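Local atomic coordinates of dehydratase, IlvD/Edd family (Caulobacter crescentus, PDB entry 5OYN), a protein that catalyses the dehydration of D-xylonate and, with similar efficiency, of D-gluconate to the 2-dehydro-3-deoxy sugar acid, using a [2Fe-2S] cluster and magnesium. Residues 404-409 and 500-505; 456-460 and 473-478; 173-179 and 199-203. All coordinates share one frame; numbering follows the deposited sequence.

Contact 1: 404-409 and 500-505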
loop_
_atom_site.group_PDB
_atom_site.type_symbol
_atom_site.label_atom_id
_atom_site.label_comp_id
_atom_site.label_asym_id
_atom_site.label_seq_id
_atom_site.Cartn_x
_atom_site.Cartn_y
_atom_site.Cartn_z
ATOM N N MET A 404 -7.720 38.033 23.513
ATOM C CA MET A 404 -7.028 37.502 24.676
ATOM C C MET A 404 -7.593 36.131 25.011
ATOM O O MET A 404 -8.807 35.920 24.933
ATOM C CB MET A 404 -7.170 38.434 25.872
ATOM C CG MET A 404 -6.121 38.246 26.958
ATOM S SD MET A 404 -6.783 38.745 28.555
ATOM C CE MET A 404 -5.468 38.290 29.679
ATOM N N LYS A 405 -6.715 35.189 25.369
ATOM C CA LYS A 405 -7.165 33.831 25.677
ATOM C C LYS A 405 -7.722 33.828 27.093
ATOM O O LYS A 405 -7.006 33.631 28.072
ATOM C CB LYS A 405 -6.044 32.813 25.509
ATOM C CG LYS A 405 -6.571 31.414 25.118
ATOM C CD LYS A 405 -5.485 30.445 24.597
ATOM C CE LYS A 405 -5.966 28.991 24.699
ATOM N NZ LYS A 405 -5.219 28.000 23.843
ATOM N N SER A 406 -9.030 34.050 27.201
ATOM C CA SER A 406 -9.652 34.112 28.514
ATOM C C SER A 406 -9.685 32.751 29.185
ATOM O O SER A 406 -9.624 32.676 30.419
ATOM C CB SER A 406 -11.074 34.654 28.391
ATOM O OG SER A 406 -11.131 35.658 27.397
ATOM N N SER A 407 -9.809 31.668 28.400
ATOM C CA SER A 407 -9.995 30.327 28.959
ATOM C C SER A 407 -8.793 29.854 29.743
ATOM O O SER A 407 -8.891 28.873 30.481
ATOM C CB SER A 407 -10.285 29.319 27.857
ATOM O OG SER A 407 -9.112 29.040 27.123
ATOM N N VAL A 408 -7.684 30.570 29.643
ATOM C CA VAL A 408 -6.386 30.105 30.091
ATOM C C VAL A 408 -5.807 30.965 31.217
ATOM O O VAL A 408 -4.724 30.656 31.734
ATOM C CB VAL A 408 -5.455 30.010 28.863
ATOM C CG1 VAL A 408 -4.009 30.172 29.176
ATOM C CG2 VAL A 408 -5.725 28.684 28.128
ATOM N N ILE A 409 -6.550 31.969 31.690
ATOM C CA ILE A 409 -6.094 32.768 32.821
ATOM C C ILE A 409 -5.965 31.869 34.042
ATOM O O ILE A 409 -6.946 31.273 34.504
ATOM C CB ILE A 409 -7.051 33.941 33.085
ATOM C CG1 ILE A 409 -6.864 35.042 32.040
ATOM C CG2 ILE A 409 -6.808 34.525 34.457
ATOM C CD1 ILE A 409 -8.139 35.745 31.677
ATOM N N GLY A 500 -2.050 26.903 19.580
ATOM C CA GLY A 500 -3.332 26.595 20.183
ATOM C C GLY A 500 -3.191 25.773 21.446
ATOM O O GLY A 500 -4.142 25.585 22.205
ATOM N N THR A 501 -1.993 25.268 21.667
ATOM C CA THR A 501 -1.651 24.490 22.840
ATOM C C THR A 501 -1.061 25.346 23.950
ATOM O O THR A 501 -0.649 24.803 24.983
ATOM C CB THR A 501 -0.663 23.388 22.436
ATOM O OG1 THR A 501 0.569 23.980 22.005
ATOM C CG2 THR A 501 -1.233 22.601 21.279
ATOM N N ALA A 502 -0.991 26.661 23.761
ATOM C CA ALA A 502 -0.415 27.507 24.794
ATOM C C ALA A 502 -1.377 27.644 25.964
ATOM O O ALA A 502 -2.600 27.669 25.788
ATOM C CB ALA A 502 -0.062 28.886 24.241
ATOM N N ASP A 503 -0.808 27.694 27.167
ATOM C CA ASP A 503 -1.524 28.003 28.401
ATOM C C ASP A 503 -1.150 29.403 28.904
ATOM O O ASP A 503 -1.086 29.661 30.112
ATOM C CB ASP A 503 -1.244 26.946 29.468
ATOM C CG ASP A 503 0.248 26.705 29.675
ATOM O OD1 ASP A 503 1.048 27.083 28.784
ATOM O OD2 ASP A 503 0.625 26.142 30.727
ATOM N N SER A 504 -0.930 30.331 27.968
ATOM C CA SER A 504 -0.602 31.719 28.261
ATOM C C SER A 504 -1.807 32.588 27.941
ATOM O O SER A 504 -2.283 32.549 26.795
ATOM C CB SER A 504 0.599 32.176 27.436
ATOM O OG SER A 504 1.772 31.498 27.819
ATOM N N PRO A 505 -2.335 33.387 28.892
ATOM C CA PRO A 505 -3.467 34.284 28.581
ATOM C C PRO A 505 -3.022 35.502 27.782
ATOM O O PRO A 505 -3.093 36.633 28.239
ATOM C CB PRO A 505 -3.986 34.653 29.977
ATOM C CG PRO A 505 -2.771 34.616 30.843
ATOM C CD PRO A 505 -1.855 33.550 30.276
HETATM O O HOH W 1 -2.715 29.478 32.441
#
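Lys405 and Pro505 carry the meeting of two loops in the C-terminal region of this IlvD/Edd enzyme: residues 404-409 lead from strand 401-404 toward helix 411-417, and residues 500-505, which begin at Gly500 near the bound magnesium ion, run on toward strand 507-511. Lys405 lies extended along the second loop, its CG anti to the backbone N (chi1 -151°). Its CB passes 4.0 Å from Ser504 O. Farther out, CD and CE skirt Ala502 O, and NZ ends in a weak hydrogen bond to that same oxygen (3.3 Å). Gly500 O is also close to NZ, at an angle too poor for a bond. A leucine here would lack the ammonium group, and Ala502 O would probably be left without its charged mate. Pro505 forms the apolar end: Met404 lies alongside it, CE 3.9 Å from Pro505 CB, while Ile409 crosses at about a right angle, CG1 3.6 Å from Pro505 CB. Asp503 sends its carboxylate into a salt bridge with Arg184, while a water spans the two loops, donating to Val408 O and to Asp503 O, the latter at 2.8 Å.

Contact 2: 456-460 and 473-478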
loop_
_atom_site.group_PDB
_atom_site.type_symbol
_atom_site.label_atom_id
_atom_site.label_comp_id
_atom_site.label_asym_id
_atom_site.label_seq_id
_atom_site.Cartn_x
_atom_site.Cartn_y
_atom_site.Cartn_z
ATOM N N ILE A 456 5.065 43.650 31.250
ATOM C CA ILE A 456 4.292 42.946 30.233
ATOM C C ILE A 456 5.198 42.719 29.025
ATOM O O ILE A 456 5.737 43.677 28.455
ATOM C CB ILE A 456 3.008 43.707 29.840
ATOM C CG1 ILE A 456 2.359 43.069 28.613
ATOM C CG2 ILE A 456 3.286 45.197 29.602
ATOM C CD1 ILE A 456 0.936 43.495 28.398
ATOM N N LEU A 457 5.377 41.455 28.642
ATOM C CA LEU A 457 6.295 41.123 27.561
ATOM C C LEU A 457 5.612 41.307 26.212
ATOM O O LEU A 457 4.506 40.806 25.981
ATOM C CB LEU A 457 6.819 39.701 27.728
ATOM C CG LEU A 457 7.364 39.437 29.142
ATOM C CD1 LEU A 457 7.565 37.947 29.384
ATOM C CD2 LEU A 457 8.657 40.213 29.408
ATOM N N VAL A 458 6.264 42.056 25.337
ATOM C CA VAL A 458 5.681 42.482 24.077
ATOM C C VAL A 458 6.618 42.051 22.965
ATOM O O VAL A 458 7.841 42.200 23.081
ATOM C CB VAL A 458 5.445 44.013 24.039
ATOM C CG1 VAL A 458 4.978 44.462 22.659
ATOM C CG2 VAL A 458 4.429 44.427 25.083
ATOM N N ILE A 459 6.047 41.507 21.894
ATOM C CA ILE A 459 6.810 41.069 20.736
ATOM C C ILE A 459 6.150 41.653 19.498
ATOM O O ILE A 459 4.918 41.705 19.412
ATOM C CB ILE A 459 6.894 39.525 20.667
ATOM C CG1 ILE A 459 7.738 39.078 19.470
ATOM C CG2 ILE A 459 5.505 38.904 20.628
ATOM C CD1 ILE A 459 8.406 37.738 19.677
ATOM N N ARG A 460 6.967 42.117 18.553
ATOM C CA ARG A 460 6.462 42.758 17.346
ATOM C C ARG A 460 7.267 42.292 16.140
ATOM O O ARG A 460 8.394 41.804 16.268
ATOM C CB ARG A 460 6.511 44.294 17.443
ATOM C CG ARG A 460 7.911 44.857 17.667
ATOM C CD ARG A 460 8.121 46.213 16.991
ATOM N NE ARG A 460 9.310 46.870 17.536
ATOM C CZ ARG A 460 9.284 47.883 18.399
ATOM N NH1 ARG A 460 8.126 48.377 18.809
ATOM N NH2 ARG A 460 10.420 48.403 18.852
ATOM N N VAL A 473 4.688 32.944 18.404
ATOM C CA VAL A 473 5.801 33.353 19.270
ATOM C C VAL A 473 5.385 34.249 20.440
ATOM O O VAL A 473 6.246 34.801 21.139
ATOM C CB VAL A 473 6.901 34.063 18.454
ATOM C CG1 VAL A 473 7.574 33.094 17.484
ATOM C CG2 VAL A 473 6.339 35.285 17.736
ATOM N N VAL A 474 4.081 34.389 20.683
ATOM C CA VAL A 474 3.635 35.334 21.702
ATOM C C VAL A 474 3.665 34.722 23.104
ATOM O O VAL A 474 3.814 35.449 24.095
ATOM C CB VAL A 474 2.239 35.879 21.354
ATOM C CG1 VAL A 474 1.706 36.771 22.470
ATOM C CG2 VAL A 474 2.289 36.668 20.045
ATOM N N ASN A 475 3.546 33.399 23.237
ATOM C CA ASN A 475 3.548 32.814 24.577
ATOM C C ASN A 475 4.938 32.897 25.216
ATOM O O ASN A 475 5.532 31.870 25.572
ATOM C CB ASN A 475 3.022 31.366 24.555
ATOM C CG ASN A 475 3.734 30.469 23.535
ATOM O OD1 ASN A 475 3.950 30.851 22.383
ATOM N ND2 ASN A 475 4.078 29.258 23.959
ATOM N N MET A 476 5.449 34.125 25.378
ATOM C CA MET A 476 6.744 34.365 26.009
ATOM C C MET A 476 6.699 34.041 27.497
ATOM O O MET A 476 5.692 34.283 28.167
ATOM C CB MET A 476 7.161 35.822 25.820
ATOM C CG MET A 476 7.639 36.162 24.421
ATOM S SD MET A 476 7.735 37.942 24.081
ATOM C CE MET A 476 5.992 38.328 24.028
ATOM N N GLN A 477 7.817 33.508 28.026
ATOM C CA GLN A 477 7.850 33.136 29.436
ATOM C C GLN A 477 8.672 34.137 30.259
ATOM O O GLN A 477 9.543 34.829 29.717
ATOM C CB GLN A 477 8.420 31.722 29.622
ATOM C CG GLN A 477 9.905 31.560 29.323
ATOM C CD GLN A 477 10.430 30.202 29.779
ATOM O OE1 GLN A 477 9.704 29.201 29.749
ATOM N NE2 GLN A 477 11.689 30.160 30.209
ATOM N N PRO A 478 8.409 34.240 31.566
ATOM C CA PRO A 478 9.184 35.143 32.424
ATOM C C PRO A 478 10.669 34.844 32.348
ATOM O O PRO A 478 11.071 33.733 31.972
ATOM C CB PRO A 478 8.638 34.843 33.828
ATOM C CG PRO A 478 7.277 34.321 33.608
ATOM C CD PRO A 478 7.314 33.587 32.306
#
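Val473 directs CG2 at Ile459, meeting CD1 of that residue at 3.7 Å with the two side chains crossed at about a right angle. It follows directly on the magnesium ligand Glu472, and its side chain also packs on His600 of the second subunit. Val474 comes next and approaches the other branch of the same isoleucine, its CG2 4.0 Å from Ile459 CG2. Ile459 can serve both valines because CG1 stands anti to the backbone N (chi1 -178°), carrying CD1 to Val473, which leaves CG2 between the backbone N and the carbonyl carbon, facing Val474 and Met476. At Asn475 the backbone makes an inverse gamma turn, with Met476 N bonded to Val474 O, and the side chain packs on Trp180 and Gln498. Strand 455-460 is the second strand of a mixed sheet, flanked in parallel by 492-494 and 426-435; residues 473-478 belong to the beta-alpha-beta crossover that passes through helix 480-484 to strand 492-494. Leu457 and Ile459 face this connection, while Val458 points away. Met476 reaches between them: its chain bends at chi3 (-71°), bringing CE 3.5 Å from Ile459 CG2. The same methyl lies 3.5 Å from Leu457 O. Phe434 and Tyr440 pack on this methionine. Gln477 contributes its backbone, Leu457 CD1 lying 3.7 Å from Gln477 O, an atom that also accepts a hydrogen bond from Tyr440 OH.

Contact 3: 173-179 and 199-203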
loop_
_atom_site.group_PDB
_atom_site.type_symbol
_atom_site.label_atom_id
_atom_site.label_comp_id
_atom_site.label_asym_id
_atom_site.label_seq_id
_atom_site.Cartn_x
_atom_site.Cartn_y
_atom_site.Cartn_z
ATOM N N VAL A 173 0.385 14.124 29.423
ATOM C CA VAL A 173 1.427 14.882 28.755
ATOM C C VAL A 173 0.893 15.211 27.368
ATOM O O VAL A 173 0.819 14.342 26.487
ATOM C CB VAL A 173 2.745 14.083 28.721
ATOM C CG1 VAL A 173 3.595 14.462 27.528
ATOM C CG2 VAL A 173 3.529 14.316 29.997
ATOM N N GLY A 174 0.465 16.454 27.182
ATOM C CA GLY A 174 -0.202 16.847 25.968
ATOM C C GLY A 174 0.772 17.417 24.954
ATOM O O GLY A 174 1.719 18.117 25.307
ATOM N N SER A 175 0.526 17.096 23.686
ATOM C CA SER A 175 1.293 17.686 22.598
ATOM C C SER A 175 1.289 19.200 22.722
ATOM O O SER A 175 0.271 19.803 23.070
ATOM C CB SER A 175 0.688 17.292 21.254
ATOM O OG SER A 175 0.214 15.973 21.333
ATOM N N GLY A 176 2.433 19.809 22.419
ATOM C CA GLY A 176 2.561 21.251 22.462
ATOM C C GLY A 176 2.704 21.769 23.878
ATOM O O GLY A 176 3.733 22.355 24.232
ATOM N N THR A 177 1.682 21.549 24.709
ATOM C CA THR A 177 1.731 22.105 26.050
ATOM C C THR A 177 2.899 21.540 26.832
ATOM O O THR A 177 3.422 22.206 27.727
ATOM C CB THR A 177 0.416 21.858 26.788
ATOM O OG1 THR A 177 0.469 20.583 27.444
ATOM C CG2 THR A 177 -0.747 21.886 25.794
ATOM N N VAL A 178 3.336 20.324 26.506
ATOM C CA VAL A 178 4.509 19.777 27.176
ATOM C C VAL A 178 5.744 20.602 26.834
ATOM O O VAL A 178 6.635 20.762 27.670
ATOM C CB VAL A 178 4.672 18.273 26.836
ATOM C CG1 VAL A 178 5.235 18.048 25.425
ATOM C CG2 VAL A 178 5.533 17.583 27.870
ATOM N N ILE A 179 5.799 21.189 25.638
ATOM C CA ILE A 179 6.946 22.020 25.284
ATOM C C ILE A 179 6.978 23.285 26.139
ATOM O O ILE A 179 8.023 23.648 26.691
ATOM C CB ILE A 179 6.934 22.361 23.783
ATOM C CG1 ILE A 179 6.920 21.084 22.922
ATOM C CG2 ILE A 179 8.120 23.252 23.431
ATOM C CD1 ILE A 179 7.951 20.038 23.296
ATOM N N ARG A 199 10.214 13.803 27.385
ATOM C CA ARG A 199 8.832 14.193 27.648
ATOM C C ARG A 199 8.127 14.600 26.364
ATOM O O ARG A 199 6.945 14.296 26.172
ATOM C CB ARG A 199 8.772 15.344 28.649
ATOM C CG ARG A 199 9.401 15.065 29.990
ATOM C CD ARG A 199 9.752 16.352 30.698
ATOM N NE ARG A 199 8.932 16.532 31.893
ATOM C CZ ARG A 199 9.214 15.985 33.076
ATOM N NH1 ARG A 199 10.298 15.228 33.213
ATOM N NH2 ARG A 199 8.418 16.197 34.121
ATOM N N ALA A 200 8.825 15.322 25.490
ATOM C CA ALA A 200 8.235 15.703 24.215
ATOM C C ALA A 200 7.861 14.465 23.416
ATOM O O ALA A 200 6.759 14.377 22.862
ATOM C CB ALA A 200 9.202 16.589 23.426
ATOM N N ALA A 201 8.770 13.482 23.372
ATOM C CA ALA A 201 8.512 12.250 22.640
ATOM C C ALA A 201 7.336 11.488 23.236
ATOM O O ALA A 201 6.520 10.914 22.501
ATOM C CB ALA A 201 9.765 11.378 22.628
ATOM N N SER A 202 7.231 11.469 24.565
ATOM C CA SER A 202 6.092 10.814 25.194
ATOM C C SER A 202 4.772 11.492 24.851
ATOM O O SER A 202 3.713 10.874 25.002
ATOM C CB SER A 202 6.279 10.776 26.706
ATOM O OG SER A 202 6.874 9.563 27.108
ATOM N N SER A 203 4.807 12.746 24.399
ATOM C CA SER A 203 3.573 13.457 24.097
ATOM C C SER A 203 2.924 12.980 22.805
ATOM O O SER A 203 1.752 13.302 22.575
ATOM C CB SER A 203 3.843 14.962 24.027
ATOM O OG SER A 203 4.146 15.381 22.700
HETATM O O HOH W 2 4.709 18.245 21.897
#
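Ser203 is gripped by two valines: Val173 CG1 sits 3.5 Å from Ser203 CB, and Val178 CG1 meets Ser203 CB at 3.7 Å. This is the tight part of the contact, and it continues along the helices where Ile179 CD1 touches Ala200 CB at 3.7 Å. Val178 uses both methyls, since with chi1 at 76° CG1 lies between the backbone N and the carbonyl carbon and turns to Ser203, while CG2, anti to N, lies 4.0 Å from Arg199 CB. Polar atoms close one border of this apolar patch. Ser203 OG donates to Ala200 O (2.8 Å) in the carbonyl plane, at a C=O...donor angle of 146°, and Ser203 N donates there too, so Ala200 O takes two donors from Ser203. A water then donates to Ser203 OG and accepts from Gly176 N, joining Ser203 to the N-cap residue of helix 177-187; Gly176 has a positive phi (77°), which favours glycine. The looser, partly exposed side lies at Arg199 and Ser202: beyond CB the arginine chain leaves the valines, bending at chi3, and Ser202 bonds through OG to His168 ND1. Ser175 turns OG to Asn211 OD1, and its side chain lies about 4 Å from that of the cluster ligand Cys210. Thus the start of helix 177-187 packs against the end of helix 193-202, beside strand 167-168 and the iron-sulfur cluster, with Leu35 and Glu38 from helix 30-39 of the second subunit packing on Ile179 and Ser203.

In the fold
Contact 3 closes first along the chain, within the N-terminal region of the IlvD/Edd family; contacts 1 and 2 follow within the C-terminal region, contact 2 nested inside the loop that contact 1 closes. Contacts 1 and 2 have centres 13 Å apart and touch where Ser504 and Ala502 pack on Asn475. Contact 1 also meets contact 3, centres 17 Å apart, through Thr501 against Ser175, Gly176 and Thr177. Contacts 2 and 3 do not touch, their centres being 21 Å apart. Residues 500-505 thus lie between the loop 473-478 and the start of helix 177-187, joining the two regions beside magnesium and the [2Fe-2S] cluster.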